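Local coordinates for protein aldehyde dehydrogenase (Trypanosoma brucei, PDB 5MYP) that probably oxidises aldehydes to the corresponding carboxylic acids with NAD+ as the electron acceptor, at residues C24-N33 with L142-I150; D109-L118 with E451-R462. All coordinates share one frame; numbering follows the deposited sequence.

Contact 1 of 2, residues C24-N33 with L142-I150. Unlike the reference sequence in segment 24-33: D30 (reference Asn).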
loop_
_atom_site.group_PDB
_atom_site.type_symbol
_atom_site.label_atom_id
_atom_site.label_comp_id
_atom_site.label_asym_id
_atom_site.label_seq_id
_atom_site.Cartn_x
_atom_site.Cartn_y
_atom_site.Cartn_z
ATOM N N CYS A 24 -18.952 -9.313 12.450
ATOM C CA CYS A 24 -17.482 -9.289 12.438
ATOM C C CYS A 24 -16.909 -7.954 12.926
ATOM O O CYS A 24 -15.911 -7.928 13.648
ATOM C CB CYS A 24 -16.951 -9.630 11.037
ATOM S SG CYS A 24 -17.319 -11.322 10.502
ATOM N N ARG A 25 -17.551 -6.857 12.531
ATOM C CA ARG A 25 -17.200 -5.502 12.982
ATOM C C ARG A 25 -17.339 -5.369 14.501
ATOM O O ARG A 25 -16.411 -4.921 15.178
ATOM C CB ARG A 25 -18.089 -4.478 12.259
ATOM C CG ARG A 25 -17.958 -3.024 12.690
ATOM C CD ARG A 25 -16.597 -2.442 12.394
ATOM N NE ARG A 25 -16.262 -2.476 10.974
ATOM C CZ ARG A 25 -15.071 -2.149 10.479
ATOM N NH1 ARG A 25 -14.086 -1.748 11.277
ATOM N NH2 ARG A 25 -14.861 -2.223 9.166
ATOM N N GLU A 26 -18.501 -5.763 15.017
ATOM C CA GLU A 26 -18.772 -5.741 16.456
ATOM C C GLU A 26 -17.790 -6.626 17.233
ATOM O O GLU A 26 -17.311 -6.232 18.301
ATOM C CB GLU A 26 -20.219 -6.169 16.729
ATOM C CG GLU A 26 -20.583 -6.276 18.202
ATOM C CD GLU A 26 -20.740 -4.929 18.880
ATOM O OE1 GLU A 26 -20.627 -3.889 18.189
ATOM O OE2 GLU A 26 -20.985 -4.914 20.108
ATOM N N ALA A 27 -17.482 -7.801 16.681
ATOM C CA ALA A 27 -16.502 -8.723 17.280
ATOM C C ALA A 27 -15.113 -8.086 17.383
ATOM O O ALA A 27 -14.477 -8.148 18.441
ATOM C CB ALA A 27 -16.434 -10.022 16.477
ATOM N N PHE A 28 -14.664 -7.451 16.301
ATOM C CA PHE A 28 -13.407 -6.703 16.327
ATOM C C PHE A 28 -13.431 -5.626 17.407
ATOM O O PHE A 28 -12.514 -5.552 18.215
ATOM C CB PHE A 28 -13.083 -6.042 14.985
ATOM C CG PHE A 28 -11.852 -5.183 15.048
ATOM C CD1 PHE A 28 -10.596 -5.774 15.052
ATOM C CD2 PHE A 28 -11.944 -3.793 15.178
ATOM C CE1 PHE A 28 -9.449 -5.001 15.151
ATOM C CE2 PHE A 28 -10.799 -3.015 15.277
ATOM C CZ PHE A 28 -9.547 -3.623 15.265
ATOM N N ASN A 29 -14.483 -4.806 17.408
ATOM C CA ASN A 29 -14.660 -3.744 18.411
ATOM C C ASN A 29 -14.714 -4.274 19.852
ATOM O O ASN A 29 -14.272 -3.588 20.771
ATOM C CB ASN A 29 -15.920 -2.907 18.124
ATOM C CG ASN A 29 -15.805 -2.082 16.849
ATOM O OD1 ASN A 29 -14.712 -1.843 16.340
ATOM N ND2 ASN A 29 -16.942 -1.645 16.332
ATOM N N ASP A 30 -15.236 -5.490 20.033
ATOM C CA ASP A 30 -15.256 -6.160 21.340
ATOM C C ASP A 30 -13.984 -6.980 21.651
ATOM O O ASP A 30 -14.017 -7.839 22.526
ATOM C CB ASP A 30 -16.506 -7.057 21.457
ATOM C CG ASP A 30 -17.816 -6.264 21.459
ATOM O OD1 ASP A 30 -17.817 -5.087 21.866
ATOM O OD2 ASP A 30 -18.857 -6.828 21.059
ATOM N N ASP A 31 -12.876 -6.712 20.946
ATOM C CA ASP A 31 -11.571 -7.358 21.188
ATOM C C ASP A 31 -11.591 -8.888 21.035
ATOM O O ASP A 31 -10.832 -9.596 21.702
ATOM C CB ASP A 31 -11.006 -6.949 22.561
ATOM C CG ASP A 31 -10.868 -5.440 22.714
ATOM O OD1 ASP A 31 -10.576 -4.753 21.713
ATOM O OD2 ASP A 31 -11.033 -4.932 23.841
ATOM N N ALA A 32 -12.436 -9.390 20.135
ATOM C CA ALA A 32 -12.581 -10.837 19.925
ATOM C C ALA A 32 -11.301 -11.523 19.443
ATOM O O ALA A 32 -11.157 -12.722 19.635
ATOM C CB ALA A 32 -13.715 -11.127 18.955
ATOM N N ASN A 33 -10.399 -10.775 18.802
ATOM C CA ASN A 33 -9.119 -11.317 18.326
ATOM C C ASN A 33 -7.927 -10.411 18.673
ATOM O O ASN A 33 -6.909 -10.417 17.979
ATOM C CB ASN A 33 -9.201 -11.548 16.809
ATOM C CG ASN A 33 -8.151 -12.525 16.301
ATOM O OD1 ASN A 33 -7.810 -13.490 16.981
ATOM N ND2 ASN A 33 -7.642 -12.281 15.094
ATOM N N LEU A 142 -5.790 -12.791 10.518
ATOM C CA LEU A 142 -6.097 -13.174 11.895
ATOM C C LEU A 142 -4.869 -13.091 12.810
ATOM O O LEU A 142 -4.997 -12.746 13.989
ATOM C CB LEU A 142 -6.709 -14.576 11.936
ATOM C CG LEU A 142 -8.044 -14.723 11.190
ATOM C CD1 LEU A 142 -8.436 -16.180 11.037
ATOM C CD2 LEU A 142 -9.154 -13.932 11.875
ATOM N N ALA A 143 -3.686 -13.383 12.265
ATOM C CA ALA A 143 -2.422 -13.212 13.002
ATOM C C ALA A 143 -2.189 -11.759 13.437
ATOM O O ALA A 143 -1.621 -11.512 14.511
ATOM C CB ALA A 143 -1.247 -13.705 12.164
ATOM N N ALA A 144 -2.653 -10.816 12.609
ATOM C CA ALA A 144 -2.550 -9.380 12.880
ATOM C C ALA A 144 -3.662 -8.813 13.777
ATOM O O ALA A 144 -3.711 -7.606 13.997
ATOM C CB ALA A 144 -2.505 -8.610 11.559
ATOM N N GLY A 145 -4.545 -9.666 14.296
ATOM C CA GLY A 145 -5.569 -9.252 15.255
ATOM C C GLY A 145 -6.834 -8.667 14.645
ATOM O O GLY A 145 -7.602 -7.994 15.331
ATOM N N ASN A 146 -7.055 -8.928 13.360
ATOM C CA ASN A 146 -8.274 -8.506 12.675
ATOM C C ASN A 146 -9.324 -9.599 12.800
ATOM O O ASN A 146 -9.015 -10.737 13.169
ATOM C CB ASN A 146 -7.983 -8.260 11.195
ATOM C CG ASN A 146 -6.900 -7.226 10.986
ATOM O OD1 ASN A 146 -7.087 -6.039 11.271
ATOM N ND2 ASN A 146 -5.749 -7.675 10.498
ATOM N N THR A 147 -10.570 -9.239 12.511
ATOM C CA THR A 147 -11.576 -10.216 12.120
ATOM C C THR A 147 -11.678 -10.144 10.601
ATOM O O THR A 147 -11.065 -9.276 9.971
ATOM C CB THR A 147 -12.935 -9.968 12.800
ATOM O OG1 THR A 147 -13.438 -8.681 12.431
ATOM C CG2 THR A 147 -12.786 -10.038 14.310
ATOM N N ALA A 148 -12.424 -11.065 10.005
ATOM C CA ALA A 148 -12.429 -11.188 8.554
ATOM C C ALA A 148 -13.734 -11.708 7.991
ATOM O O ALA A 148 -14.499 -12.371 8.686
ATOM C CB ALA A 148 -11.281 -12.075 8.096
ATOM N N VAL A 149 -13.976 -11.368 6.728
ATOM C CA VAL A 149 -15.015 -11.995 5.920
ATOM C C VAL A 149 -14.330 -12.611 4.708
ATOM O O VAL A 149 -13.499 -11.968 4.072
ATOM C CB VAL A 149 -16.093 -10.985 5.482
ATOM C CG1 VAL A 149 -17.103 -11.646 4.546
ATOM C CG2 VAL A 149 -16.786 -10.400 6.708
ATOM N N ILE A 150 -14.667 -13.861 4.400
ATOM C CA ILE A 150 -14.118 -14.539 3.223
ATOM C C ILE A 150 -15.202 -14.764 2.176
ATOM O O ILE A 150 -16.366 -14.996 2.517
ATOM C CB ILE A 150 -13.395 -15.865 3.565
ATOM C CG1 ILE A 150 -14.338 -16.903 4.192
ATOM C CG2 ILE A 150 -12.223 -15.597 4.495
ATOM C CD1 ILE A 150 -13.727 -18.281 4.278
#
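The ring of F28 meets the turn at G145 by its edge: the carbonyl oxygen G145 O lies near the ring plane, 3.5 Å from CE1, which suits the slightly positive rim of a phenyl group. CG stands anti to the backbone N (chi1 175°), and this directs the ring along the turn while CB packs against the T147 side chain. P117 also touches the ring. The second flat group, the carboxamide of N33, spends its ND2 on two backbone carbonyls. N33 ND2 bonds to L142 O at 2.9 Å, arriving in the carbonyl plane on a lone pair, and to N146 O at 2.8 Å (N-H...O 149°). Both acceptors sit somewhat off the amide plane and both bonds are bent, yet together they limit rotation of the buried group. L142 O also accepts from G145 N, one of the bonds of the Schellman turn that ends helix 132-143. N33 O in turn meets G145 CA at 3.3 Å in a CA-H...O contact. Further along, T147 OG1 donates to C24 O (2.9 Å) from above the carbonyl plane, on the face opposite F28 N, so the hydroxyl adds to the helical bond without displacing it. C24 SG packs on V149 CG2 at 3.9 Å. Helix 24-29 runs nearly antiparallel to strand 147-150 (162°, axes 8.0 Å apart). A Schellman motif ends it, turning the chain so that N33 reaches the 142-146 connection. With C24, A27 and F28 facing the strand, this is the helix-on-strand packing of an alpha/beta domain.

Contact 2 of 2, residues D109-L118 with E451-R462; sequences DDCELQYEPL and ETFSHRRPVMRR
R461 turns its CG away from the carbonyl carbon (chi1 -50°) and then runs extended to NE, while D110 has CG anti to its backbone N (chi1 170°); the two side chains therefore lie alongside each other, pointing the same way, on one face of an antiparallel beta ladder. Strands 110-117 and 454-461 form this ladder, with hydrogen-bonded pairs D110-R461, E112-V459, Q114-R457 and E116-H455. R461 NH1 bonds to D110 OD2 at 3.0 Å, and NH2 to E112 OE1 at 3.1 Å, both partners lying at the guanidinium edge. One face of that guanidinium rests on V459 CG1. E112 OE1 is gripped a second time by Q114 NE2 (N-H...O 175°), and V459 CG2 packs against the Q114 amide carbon CD at 3.6 Å. E409 of the second subunit also takes R461 NH2, and K99 pairs with D110. Beyond this, residues 459-461 pair in parallel with a strand of the second subunit, carrying the sheet across the dimer interface. On the other face, L113 CD2 touches P458 CB and the Y115 ring lies beside the aliphatic part of R456, with CE1 4.0 Å from R456 CB. At the P117 end, L118 CD1 packs on F453 C. R457 NH2 bonds to S414 of the second subunit, while a water links the strands, donating to Q114 OE1 at 2.7 Å and accepting from R457 NH1 at 3.2 Å.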
loop_
_atom_site.group_PDB
_atom_site.type_symbol
_atom_site.label_atom_id
_atom_site.label_comp_id
_atom_site.label_asym_id
_atom_site.label_seq_id
_atom_site.Cartn_x
_atom_site.Cartn_y
_atom_site.Cartn_z
ATOM N N ASP A 109 14.567 12.370 21.344
ATOM C CA ASP A 109 13.300 11.859 21.885
ATOM C C ASP A 109 13.231 10.335 21.847
ATOM O O ASP A 109 14.052 9.680 21.197
ATOM C CB ASP A 109 12.115 12.457 21.118
ATOM C CG ASP A 109 12.076 13.967 21.189
ATOM O OD1 ASP A 109 12.279 14.524 22.291
ATOM O OD2 ASP A 109 11.834 14.604 20.143
ATOM N N ASP A 110 12.256 9.791 22.570
ATOM C CA ASP A 110 12.007 8.353 22.621
ATOM C C ASP A 110 10.958 7.989 21.568
ATOM O O ASP A 110 9.766 8.275 21.753
ATOM C CB ASP A 110 11.532 7.957 24.026
ATOM C CG ASP A 110 11.012 6.522 24.099
ATOM O OD1 ASP A 110 11.638 5.632 23.482
ATOM O OD2 ASP A 110 9.983 6.284 24.771
ATOM N N CYS A 111 11.400 7.353 20.478
ATOM C CA CYS A 111 10.514 6.990 19.356
ATOM C C CYS A 111 10.373 5.474 19.156
ATOM O O CYS A 111 11.319 4.722 19.388
ATOM C CB CYS A 111 11.019 7.646 18.068
ATOM S SG CYS A 111 11.019 9.455 18.139
ATOM N N GLU A 112 9.188 5.057 18.707
ATOM C CA GLU A 112 8.841 3.653 18.451
ATOM C C GLU A 112 7.921 3.534 17.241
ATOM O O GLU A 112 7.156 4.456 16.957
ATOM C CB GLU A 112 8.065 3.073 19.636
ATOM C CG GLU A 112 8.891 2.616 20.818
ATOM C CD GLU A 112 8.026 1.917 21.870
ATOM O OE1 GLU A 112 6.777 1.926 21.760
ATOM O OE2 GLU A 112 8.591 1.358 22.824
ATOM N N LEU A 113 7.997 2.398 16.549
ATOM C CA LEU A 113 7.011 2.024 15.533
ATOM C C LEU A 113 6.224 0.834 16.077
ATOM O O LEU A 113 6.763 -0.267 16.198
ATOM C CB LEU A 113 7.694 1.669 14.210
ATOM C CG LEU A 113 8.673 2.704 13.647
ATOM C CD1 LEU A 113 9.243 2.223 12.319
ATOM C CD2 LEU A 113 8.026 4.070 13.494
ATOM N N GLN A 114 4.969 1.071 16.454
ATOM C CA GLN A 114 4.089 0.026 16.986
ATOM C C GLN A 114 3.242 -0.533 15.850
ATOM O O GLN A 114 3.022 0.148 14.849
ATOM C CB GLN A 114 3.181 0.584 18.089
ATOM C CG GLN A 114 3.923 1.125 19.312
ATOM C CD GLN A 114 2.997 1.674 20.389
ATOM O OE1 GLN A 114 1.770 1.670 20.245
ATOM N NE2 GLN A 114 3.586 2.156 21.484
ATOM N N TYR A 115 2.779 -1.770 15.998
ATOM C CA TYR A 115 1.874 -2.393 15.031
ATOM C C TYR A 115 0.525 -2.599 15.681
ATOM O O TYR A 115 0.454 -3.114 16.791
ATOM C CB TYR A 115 2.441 -3.726 14.542
ATOM C CG TYR A 115 3.697 -3.541 13.741
ATOM C CD1 TYR A 115 3.638 -3.328 12.366
ATOM C CD2 TYR A 115 4.949 -3.536 14.359
ATOM C CE1 TYR A 115 4.793 -3.141 11.619
ATOM C CE2 TYR A 115 6.110 -3.351 13.621
ATOM C CZ TYR A 115 6.025 -3.158 12.255
ATOM O OH TYR A 115 7.176 -2.983 11.528
ATOM N N GLU A 116 -0.544 -2.185 14.997
ATOM C CA GLU A 116 -1.906 -2.368 15.499
ATOM C C GLU A 116 -2.802 -3.011 14.436
ATOM O O GLU A 116 -2.551 -2.851 13.234
ATOM C CB GLU A 116 -2.507 -1.034 15.972
ATOM C CG GLU A 116 -2.634 0.038 14.897
ATOM C CD GLU A 116 -3.403 1.274 15.343
ATOM O OE1 GLU A 116 -3.844 1.349 16.509
ATOM O OE2 GLU A 116 -3.581 2.186 14.508
ATOM N N PRO A 117 -3.853 -3.736 14.868
ATOM C CA PRO A 117 -4.816 -4.271 13.897
ATOM C C PRO A 117 -5.559 -3.176 13.125
ATOM O O PRO A 117 -5.653 -2.048 13.602
ATOM C CB PRO A 117 -5.801 -5.061 14.767
ATOM C CG PRO A 117 -5.082 -5.334 16.036
ATOM C CD PRO A 117 -4.150 -4.184 16.239
ATOM N N LEU A 118 -6.077 -3.533 11.955
ATOM C CA LEU A 118 -6.839 -2.612 11.108
ATOM C C LEU A 118 -8.341 -2.626 11.419
ATOM O O LEU A 118 -8.967 -1.573 11.505
ATOM C CB LEU A 118 -6.622 -2.952 9.632
ATOM C CG LEU A 118 -5.207 -2.717 9.106
ATOM C CD1 LEU A 118 -5.043 -3.348 7.730
ATOM C CD2 LEU A 118 -4.864 -1.233 9.073
ATOM N N GLU A 451 2.419 -7.559 8.307
ATOM C CA GLU A 451 2.603 -6.142 7.991
ATOM C C GLU A 451 1.459 -5.582 7.141
ATOM O O GLU A 451 0.937 -4.514 7.447
ATOM C CB GLU A 451 3.952 -5.908 7.305
ATOM C CG GLU A 451 5.132 -6.090 8.246
ATOM C CD GLU A 451 6.479 -6.030 7.542
ATOM O OE1 GLU A 451 6.529 -5.857 6.303
ATOM O OE2 GLU A 451 7.499 -6.151 8.244
ATOM N N THR A 452 1.061 -6.320 6.107
ATOM C CA THR A 452 -0.038 -5.903 5.220
ATOM C C THR A 452 -1.363 -5.714 5.965
ATOM O O THR A 452 -2.091 -4.767 5.682
ATOM C CB THR A 452 -0.214 -6.901 4.056
ATOM O OG1 THR A 452 0.931 -6.819 3.214
ATOM C CG2 THR A 452 -1.462 -6.603 3.212
ATOM N N PHE A 453 -1.655 -6.596 6.920
ATOM C CA PHE A 453 -2.908 -6.534 7.681
ATOM C C PHE A 453 -2.796 -5.795 9.030
ATOM O O PHE A 453 -3.669 -5.941 9.886
ATOM C CB PHE A 453 -3.461 -7.956 7.856
ATOM C CG PHE A 453 -3.733 -8.666 6.553
ATOM C CD1 PHE A 453 -4.623 -8.130 5.627
ATOM C CD2 PHE A 453 -3.108 -9.868 6.250
ATOM C CE1 PHE A 453 -4.878 -8.776 4.426
ATOM C CE2 PHE A 453 -3.360 -10.521 5.051
ATOM C CZ PHE A 453 -4.248 -9.976 4.137
ATOM N N SER A 454 -1.740 -4.991 9.196
ATOM C CA SER A 454 -1.537 -4.148 10.370
ATOM C C SER A 454 -1.308 -2.705 9.942
ATOM O O SER A 454 -0.966 -2.433 8.788
ATOM C CB SER A 454 -0.299 -4.602 11.164
ATOM O OG SER A 454 -0.444 -5.907 11.675
ATOM N N HIS A 455 -1.496 -1.791 10.884
ATOM C CA HIS A 455 -1.093 -0.414 10.714
ATOM C C HIS A 455 0.186 -0.191 11.515
ATOM O O HIS A 455 0.203 -0.404 12.726
ATOM C CB HIS A 455 -2.187 0.543 11.183
ATOM C CG HIS A 455 -1.751 1.971 11.195
ATOM N ND1 HIS A 455 -0.979 2.500 10.190
ATOM C CD2 HIS A 455 -1.971 2.977 12.072
ATOM C CE1 HIS A 455 -0.744 3.772 10.443
ATOM N NE2 HIS A 455 -1.331 4.087 11.581
ATOM N N ARG A 456 1.251 0.225 10.833
ATOM C CA ARG A 456 2.497 0.616 11.495
ATOM C C ARG A 456 2.323 2.047 12.008
ATOM O O ARG A 456 2.205 2.980 11.216
ATOM C CB ARG A 456 3.678 0.517 10.524
ATOM C CG ARG A 456 5.027 0.829 11.153
ATOM C CD ARG A 456 6.165 0.627 10.175
ATOM N NE ARG A 456 5.982 1.391 8.946
ATOM C CZ ARG A 456 6.747 1.281 7.862
ATOM N NH1 ARG A 456 7.791 0.452 7.835
ATOM N NH2 ARG A 456 6.477 2.020 6.791
ATOM N N ARG A 457 2.310 2.200 13.329
ATOM C CA ARG A 457 1.935 3.443 13.993
ATOM C C ARG A 457 3.114 4.066 14.742
ATOM O O ARG A 457 3.522 3.537 15.778
ATOM C CB ARG A 457 0.792 3.161 14.965
ATOM C CG ARG A 457 0.142 4.394 15.574
ATOM C CD ARG A 457 -0.806 3.949 16.664
ATOM N NE ARG A 457 -1.752 4.970 17.124
ATOM C CZ ARG A 457 -2.478 4.865 18.238
ATOM N NH1 ARG A 457 -2.366 3.795 19.033
ATOM N NH2 ARG A 457 -3.319 5.840 18.580
ATOM N N PRO A 458 3.664 5.186 14.232
ATOM C CA PRO A 458 4.780 5.832 14.926
ATOM C C PRO A 458 4.358 6.505 16.231
ATOM O O PRO A 458 3.291 7.120 16.290
ATOM C CB PRO A 458 5.261 6.884 13.917
ATOM C CG PRO A 458 4.061 7.180 13.097
ATOM C CD PRO A 458 3.368 5.860 12.955
ATOM N N VAL A 459 5.193 6.365 17.258
ATOM C CA VAL A 459 4.970 6.990 18.557
ATOM C C VAL A 459 6.230 7.770 18.933
ATOM O O VAL A 459 7.331 7.218 18.897
ATOM C CB VAL A 459 4.649 5.941 19.643
ATOM C CG1 VAL A 459 4.445 6.617 21.002
ATOM C CG2 VAL A 459 3.432 5.107 19.236
ATOM N N MET A 460 6.064 9.049 19.272
ATOM C CA MET A 460 7.157 9.913 19.727
ATOM C C MET A 460 6.847 10.385 21.143
ATOM O O MET A 460 5.818 11.021 21.364
ATOM C CB MET A 460 7.298 11.123 18.797
ATOM C CG MET A 460 8.186 12.240 19.340
ATOM S SD MET A 460 8.394 13.615 18.208
ATOM C CE MET A 460 9.762 13.043 17.209
ATOM N N ARG A 461 7.742 10.095 22.090
ATOM C CA ARG A 461 7.553 10.503 23.484
ATOM C C ARG A 461 8.577 11.568 23.864
ATOM O O ARG A 461 9.791 11.363 23.721
ATOM C CB ARG A 461 7.636 9.296 24.419
ATOM C CG ARG A 461 6.751 8.133 23.976
ATOM C CD ARG A 461 6.329 7.236 25.130
ATOM N NE ARG A 461 5.605 6.056 24.652
ATOM C CZ ARG A 461 6.169 4.968 24.115
ATOM N NH1 ARG A 461 7.498 4.868 23.982
ATOM N NH2 ARG A 461 5.385 3.961 23.713
ATOM N N ARG A 462 8.074 12.718 24.313
ATOM C CA ARG A 462 8.898 13.852 24.709
ATOM C C ARG A 462 8.685 14.164 26.184
ATOM O O ARG A 462 7.723 13.684 26.808
ATOM C CB ARG A 462 8.545 15.082 23.868
ATOM C CG ARG A 462 8.583 14.835 22.364
ATOM C CD ARG A 462 8.649 16.114 21.531
ATOM N NE ARG A 462 9.341 17.222 22.202
ATOM C CZ ARG A 462 10.575 17.668 21.948
ATOM N NH1 ARG A 462 11.343 17.150 20.985
ATOM N NH2 ARG A 462 11.052 18.678 22.668
HETATM O O HOH W 1 -0.333 1.329 18.612
#

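Overall arrangement
From the N terminus the chain first lays down helix 16-29 and residues 30-33, then three more helices, before strand 110-124 opens contact 2. Helix 132-143 and strand 147-151 follow, and residues 142-150 close contact 1 over the 108 residues since N33. Contact 2 closes last, when 451-462 returns after 332 residues; the segments alternate, so the two loops cross instead of nesting. Their centres lie about 19 Å apart. Strands 147-151 and 110-124 are parallel neighbours in one sheet, and N146 joins the contacts directly, ND2 probably bonding to F453 O and OD1 to L118 N. Contact 1 thus packs the N-terminal helix on this sheet, and contact 2 extends it toward the second subunit.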